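Local structure of sylvaticin (Pythium sylvaticum, 2POS) at residues D61-A65 against L66-D70; L80-K83 against K84-E88. The protein is a secreted alpha-elicitin-like protein that, as in related elicitins, probably binds sterols and may be recognised by plants as a defence elicitor. All coordinates share one frame; numbering follows the deposited sequence.

Interaction 1. Residues D61-A65 against L66-D70; sequences DAIKA and LNPND
Leu-66 and Asn-67 fold back on Ile-63 and Lys-64 where helix 54-64 runs out, in a type I beta turn spanning Lys-64 to Asn-67. The last carbonyls of a helix lose their usual donors four residues on, and here closer ones replace them. Leu-66 N donates to Ile-63 O at 3.0 Å, and Asn-67 N to Lys-64 O at 2.9 Å. A water also donates a hydrogen bond to Lys-64 O, and a second to Asn-67 OD1, so the carboxamide is tied through the water to the carbonyl of the turn's first residue. That reach depends on Asn-67 CG lying beside its own N (chi1 -63°). Asn-67 leaves the helical path with positive phi, and Pro-68, which has no N-H to offer, then lays its CD 3.3 Å from Ile-63 O. Partners outside the turn serve the next polar atoms: Asn-67 O accepts from Lys-14 NZ, and Asn-69 N donates to Glu-11 OE2. Ile-63 and Pro-68 are buried and pack against Val-82 of helix 82-92; Ile-63 CG2 lies 4.5 Å from Pro-68 CG, with Leu-66 CD1 alongside it at 4.4 Å. Leu-66 CG rests 3.3 Å from Ala-62 O.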
ATOM      1  N   ASP A  61      -4.620  -7.306  -1.897  1.00 14.30           N
ATOM      2  CA  ASP A  61      -5.217  -8.366  -1.088  1.00 15.28           C
ATOM      3  C   ASP A  61      -4.206  -8.958  -0.099  1.00 14.60           C
ATOM      4  O   ASP A  61      -4.564  -9.287   1.037  1.00 14.62           O
ATOM      5  CB  ASP A  61      -5.832  -9.457  -1.974  1.00 16.06           C
ATOM      6  CG  ASP A  61      -7.085  -8.988  -2.701  1.00 20.71           C
ATOM      7  OD1 ASP A  61      -7.590  -7.889  -2.394  1.00 25.67           O
ATOM      8  OD2 ASP A  61      -7.567  -9.721  -3.588  1.00 25.97           O
ATOM      9  N   ALA A  62      -2.947  -9.081  -0.525  1.00 14.10           N
ATOM     10  CA  ALA A  62      -1.882  -9.578   0.354  1.00 13.76           C
ATOM     11  C   ALA A  62      -1.609  -8.618   1.521  1.00 13.64           C
ATOM     12  O   ALA A  62      -1.305  -9.059   2.635  1.00 14.15           O
ATOM     13  CB  ALA A  62      -0.611  -9.842  -0.438  1.00 13.79           C
ATOM     14  N   ILE A  63      -1.734  -7.314   1.273  1.00 13.07           N
ATOM     15  CA  ILE A  63      -1.604  -6.324   2.349  1.00 13.00           C
ATOM     16  C   ILE A  63      -2.796  -6.405   3.304  1.00 13.47           C
ATOM     17  O   ILE A  63      -2.627  -6.340   4.525  1.00 13.84           O
ATOM     18  CB  ILE A  63      -1.412  -4.873   1.810  1.00 13.12           C
ATOM     19  CG1 ILE A  63      -0.165  -4.808   0.920  1.00 12.42           C
ATOM     20  CG2 ILE A  63      -1.254  -3.895   2.970  1.00 12.66           C
ATOM     21  CD1 ILE A  63      -0.074  -3.582  -0.004  1.00 13.31           C
ATOM     22  N   LYS A  64      -3.999  -6.552   2.756  1.00 14.23           N
ATOM     23  CA  LYS A  64      -5.182  -6.725   3.595  1.00 15.11           C
ATOM     24  C   LYS A  64      -4.995  -7.880   4.575  1.00 15.42           C
ATOM     25  O   LYS A  64      -5.365  -7.773   5.743  1.00 15.84           O
ATOM     26  CB  LYS A  64      -6.425  -6.975   2.748  1.00 15.54           C
ATOM     27  CG  LYS A  64      -6.986  -5.745   2.102  1.00 17.14           C
ATOM     28  CD  LYS A  64      -8.228  -6.104   1.314  1.00 19.58           C
ATOM     29  CE  LYS A  64      -8.826  -4.878   0.676  1.00 22.74           C
ATOM     30  NZ  LYS A  64      -9.975  -5.251  -0.185  1.00 25.72           N
ATOM     31  N   ALA A  65      -4.411  -8.976   4.085  1.00 15.94           N
ATOM     32  CA  ALA A  65      -4.185 -10.193   4.877  1.00 15.89           C
ATOM     33  C   ALA A  65      -3.231  -9.997   6.067  1.00 16.07           C
ATOM     34  O   ALA A  65      -3.212 -10.811   7.001  1.00 16.68           O
ATOM     35  CB  ALA A  65      -3.682 -11.323   3.966  1.00 15.92           C
ATOM     36  N   LEU A  66      -2.448  -8.919   6.028  1.00 15.66           N
ATOM     37  CA  LEU A  66      -1.548  -8.559   7.128  1.00 15.43           C
ATOM     38  C   LEU A  66      -2.269  -7.831   8.254  1.00 15.14           C
ATOM     39  O   LEU A  66      -1.674  -7.535   9.287  1.00 14.93           O
ATOM     40  CB  LEU A  66      -0.425  -7.652   6.630  1.00 15.80           C
ATOM     41  CG  LEU A  66       0.321  -8.040   5.360  1.00 17.18           C
ATOM     42  CD1 LEU A  66       1.220  -6.885   4.968  1.00 18.91           C
ATOM     43  CD2 LEU A  66       1.116  -9.316   5.566  1.00 19.42           C
ATOM     44  N   ASN A  67      -3.543  -7.523   8.038  1.00 14.91           N
ATOM     45  CA  ASN A  67      -4.342  -6.778   9.013  1.00 15.02           C
ATOM     46  C   ASN A  67      -3.700  -5.466   9.462  1.00 14.53           C
ATOM     47  O   ASN A  67      -3.446  -5.280  10.655  1.00 14.83           O
ATOM     48  CB  ASN A  67      -4.693  -7.667  10.207  1.00 14.68           C
ATOM     49  CG  ASN A  67      -5.555  -8.833   9.804  1.00 17.10           C
ATOM     50  OD1 ASN A  67      -6.530  -8.665   9.065  1.00 19.77           O
ATOM     51  ND2 ASN A  67      -5.193 -10.029  10.254  1.00 18.18           N
ATOM     52  N   PRO A  68      -3.454  -4.546   8.509  1.00 14.37           N
ATOM     53  CA  PRO A  68      -2.860  -3.256   8.847  1.00 14.39           C
ATOM     54  C   PRO A  68      -3.798  -2.452   9.739  1.00 14.60           C
ATOM     55  O   PRO A  68      -5.018  -2.526   9.574  1.00 14.71           O
ATOM     56  CB  PRO A  68      -2.716  -2.570   7.483  1.00 14.29           C
ATOM     57  CG  PRO A  68      -3.727  -3.221   6.618  1.00 14.34           C
ATOM     58  CD  PRO A  68      -3.754  -4.646   7.069  1.00 14.41           C
ATOM     59  N   ASN A  69      -3.223  -1.706  10.679  1.00 14.50           N
ATOM     60  CA  ASN A  69      -4.001  -0.882  11.594  1.00 14.93           C
ATOM     61  C   ASN A  69      -4.463   0.411  10.940  1.00 14.29           C
ATOM     62  O   ASN A  69      -3.900   0.856   9.946  1.00 13.87           O
ATOM     63  CB  ASN A  69      -3.196  -0.591  12.865  1.00 15.35           C
ATOM     64  CG  ASN A  69      -3.096  -1.801  13.774  1.00 18.47           C
ATOM     65  OD1 ASN A  69      -3.896  -2.725  13.681  1.00 21.54           O
ATOM     66  ND2 ASN A  69      -2.108  -1.797  14.657  1.00 22.66           N
ATOM     67  N   ASP A  70      -5.523   0.976  11.508  1.00 14.39           N
ATOM     68  CA  ASP A  70      -6.072   2.246  11.092  1.00 14.34           C
ATOM     69  C   ASP A  70      -5.295   3.335  11.831  1.00 14.39           C
ATOM     70  O   ASP A  70      -5.685   3.784  12.913  1.00 14.83           O
ATOM     71  CB  ASP A  70      -7.562   2.270  11.444  1.00 14.06           C
ATOM     72  CG  ASP A  70      -8.308   3.444  10.817  1.00 14.17           C
ATOM     73  OD1 ASP A  70      -7.694   4.298  10.153  1.00 12.90           O
ATOM     74  OD2 ASP A  70      -9.542   3.501  10.997  1.00 16.92           O
TER
HETATM   75  O   HOH W   1      -7.347  -9.861   6.768  1.00 40.66           O

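Interaction 2. Residues L80-K83 against K84-E88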
ATOM      1  N   LEU A  80       1.123   7.851   5.379  1.00 16.69           N
ATOM      2  CA  LEU A  80      -0.054   7.222   4.803  1.00 16.30           C
ATOM      3  C   LEU A  80      -0.706   6.288   5.801  1.00 15.25           C
ATOM      4  O   LEU A  80      -0.062   5.762   6.708  1.00 15.32           O
ATOM      5  CB  LEU A  80       0.286   6.457   3.521  1.00 16.79           C
ATOM      6  CG  LEU A  80       0.882   5.049   3.688  1.00 17.54           C
ATOM      7  CD1 LEU A  80       0.870   4.297   2.366  1.00 20.44           C
ATOM      8  CD2 LEU A  80       2.286   5.112   4.281  1.00 20.57           C
ATOM      9  N   ASN A  81      -2.002   6.107   5.617  1.00 13.92           N
ATOM     10  CA  ASN A  81      -2.767   5.119   6.344  1.00 12.66           C
ATOM     11  C   ASN A  81      -2.920   3.903   5.431  1.00 12.40           C
ATOM     12  O   ASN A  81      -3.658   3.938   4.450  1.00 11.99           O
ATOM     13  CB  ASN A  81      -4.123   5.725   6.697  1.00 12.39           C
ATOM     14  CG  ASN A  81      -4.990   4.800   7.516  1.00 12.36           C
ATOM     15  OD1 ASN A  81      -5.040   3.593   7.276  1.00 12.29           O
ATOM     16  ND2 ASN A  81      -5.709   5.374   8.482  1.00 12.57           N
ATOM     17  N   VAL A  82      -2.188   2.840   5.752  1.00 12.48           N
ATOM     18  CA  VAL A  82      -2.150   1.636   4.913  1.00 12.67           C
ATOM     19  C   VAL A  82      -3.513   0.943   4.830  1.00 12.90           C
ATOM     20  O   VAL A  82      -3.878   0.419   3.778  1.00 12.59           O
ATOM     21  CB  VAL A  82      -1.062   0.624   5.383  1.00 13.40           C
ATOM     22  CG1 VAL A  82      -1.124  -0.654   4.546  1.00 12.79           C
ATOM     23  CG2 VAL A  82       0.316   1.243   5.286  1.00 14.15           C
ATOM     24  N   LYS A  83      -4.266   0.935   5.926  1.00 12.58           N
ATOM     25  CA  LYS A  83      -5.596   0.327   5.913  1.00 12.77           C
ATOM     26  C   LYS A  83      -6.537   1.097   4.977  1.00 12.51           C
ATOM     27  O   LYS A  83      -7.300   0.497   4.216  1.00 12.60           O
ATOM     28  CB  LYS A  83      -6.177   0.228   7.323  1.00 12.92           C
ATOM     29  CG  LYS A  83      -7.381  -0.697   7.412  1.00 13.14           C
ATOM     30  CD  LYS A  83      -7.902  -0.805   8.835  1.00 14.69           C
ATOM     31  CE  LYS A  83      -9.140  -1.677   8.874  1.00 16.72           C
ATOM     32  NZ  LYS A  83      -9.728  -1.704  10.248  1.00 19.67           N
ATOM     33  N   LYS A  84      -6.471   2.425   5.026  1.00 12.28           N
ATOM     34  CA  LYS A  84      -7.219   3.262   4.088  1.00 12.33           C
ATOM     35  C   LYS A  84      -6.846   2.913   2.651  1.00 12.51           C
ATOM     36  O   LYS A  84      -7.716   2.657   1.817  1.00 12.23           O
ATOM     37  CB  LYS A  84      -6.936   4.730   4.363  1.00 12.37           C
ATOM     38  CG  LYS A  84      -7.608   5.699   3.395  1.00 13.85           C
ATOM     39  CD  LYS A  84      -7.273   7.111   3.824  1.00 16.40           C
ATOM     40  CE  LYS A  84      -7.990   8.141   2.991  1.00 19.76           C
ATOM     41  NZ  LYS A  84      -7.564   9.487   3.446  1.00 21.54           N
ATOM     42  N   LEU A  85      -5.541   2.888   2.381  1.00 12.51           N
ATOM     43  CA  LEU A  85      -5.039   2.608   1.044  1.00 13.54           C
ATOM     44  C   LEU A  85      -5.649   1.333   0.491  1.00 12.91           C
ATOM     45  O   LEU A  85      -6.215   1.322  -0.616  1.00 12.87           O
ATOM     46  CB  LEU A  85      -3.507   2.485   1.083  1.00 13.81           C
ATOM     47  CG  LEU A  85      -2.833   1.825  -0.131  1.00 15.70           C
ATOM     48  CD1 LEU A  85      -2.868   2.777  -1.295  1.00 18.90           C
ATOM     49  CD2 LEU A  85      -1.397   1.399   0.202  1.00 16.17           C
ATOM     50  N   VAL A  86      -5.552   0.257   1.260  1.00 12.93           N
ATOM     51  CA  VAL A  86      -5.925  -1.053   0.723  1.00 13.37           C
ATOM     52  C   VAL A  86      -7.434  -1.245   0.666  1.00 13.36           C
ATOM     53  O   VAL A  86      -7.927  -1.958  -0.198  1.00 13.72           O
ATOM     54  CB  VAL A  86      -5.219  -2.245   1.440  1.00 13.66           C
ATOM     55  CG1 VAL A  86      -3.719  -2.110   1.308  1.00 14.21           C
ATOM     56  CG2 VAL A  86      -5.637  -2.357   2.907  1.00 14.79           C
ATOM     57  N   THR A  87      -8.164  -0.601   1.577  1.00 13.46           N
ATOM     58  CA  THR A  87      -9.617  -0.745   1.622  1.00 13.64           C
ATOM     59  C   THR A  87     -10.253   0.037   0.476  1.00 14.08           C
ATOM     60  O   THR A  87     -11.202  -0.436  -0.156  1.00 14.02           O
ATOM     61  CB  THR A  87     -10.179  -0.284   2.975  1.00 13.45           C
ATOM     62  OG1 THR A  87      -9.556  -1.033   4.026  1.00 14.00           O
ATOM     63  CG2 THR A  87     -11.682  -0.506   3.042  1.00 13.61           C
ATOM     64  N   GLU A  88      -9.703   1.215   0.191  1.00 13.85           N
ATOM     65  CA  GLU A  88     -10.253   2.081  -0.846  1.00 14.25           C
ATOM     66  C   GLU A  88      -9.764   1.766  -2.256  1.00 14.30           C
ATOM     67  O   GLU A  88     -10.315   2.293  -3.229  1.00 14.17           O
ATOM     68  CB  GLU A  88      -9.995   3.548  -0.505  1.00 14.52           C
ATOM     69  CG  GLU A  88     -10.780   4.014   0.720  1.00 15.45           C
ATOM     70  CD  GLU A  88     -10.741   5.510   0.936  1.00 16.83           C
ATOM     71  OE1 GLU A  88      -9.804   6.176   0.436  1.00 17.54           O
ATOM     72  OE2 GLU A  88     -11.661   6.018   1.619  1.00 18.46           O
TER
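Asn-81 OD1 takes the N-H of Lys-84 in a nearly straight bond of 2.9 Å, with the donor above the carboxamide plane and the two side chains crossing at about a right angle. CG lies anti to the backbone N (chi1 -177°), which swings the amide forward over the first turn and brings it against Lys-84 CB, 3.7 Å from Asn-81 CG. The main chain contributes as well: Asn-81 O accepts from Leu-85 N at 3.0 Å. Asn-81 is thus the N-cap of helix 82-92, the last helix of this elicitin fold, entered directly from strand 78-80. Two residues on, Lys-83 O is gripped twice by Thr-87, by N at 3.0 Å and by OG1 at 2.7 Å, from opposite faces of its plane; OG1 gets there because it sits beside its own backbone N (chi1 -57°). On the buried side, Leu-80 CD1 meets Leu-85 CD2 at 4.3 Å and Val-82 CG1 meets Val-86 CG1 at 4.4 Å, the valines packing on Ile-63 of helix 54-64. In the second shell, Asp-70 OD1 and Glu-2 O hold Asn-81 ND2 and fix the rotation of the capping amide, while Lys-84 NZ forms a salt bridge with Glu-3 OE2.

Along the chain the two contacts come in series: interaction 1 closes helix 54-64, the two-stranded antiparallel sheet of 73-75 and 78-80 follows, and interaction 2 opens helix 82-92. Their centres nevertheless lie only about 9 Å apart, so one helix end and the next helix start are neighbours in space. Apolar packing joins them, with Ile-63 CG2 3.5 Å from Val-86 CG1. The loop of 66-70 also reaches the first turn of the last helix, where Pro-68 O lies 3.4 Å from Lys-83 CD, and from there it extends to the cap itself. Both contacts lie within the single elicitin domain, and together they illustrate how a small domain couples successive helix termini.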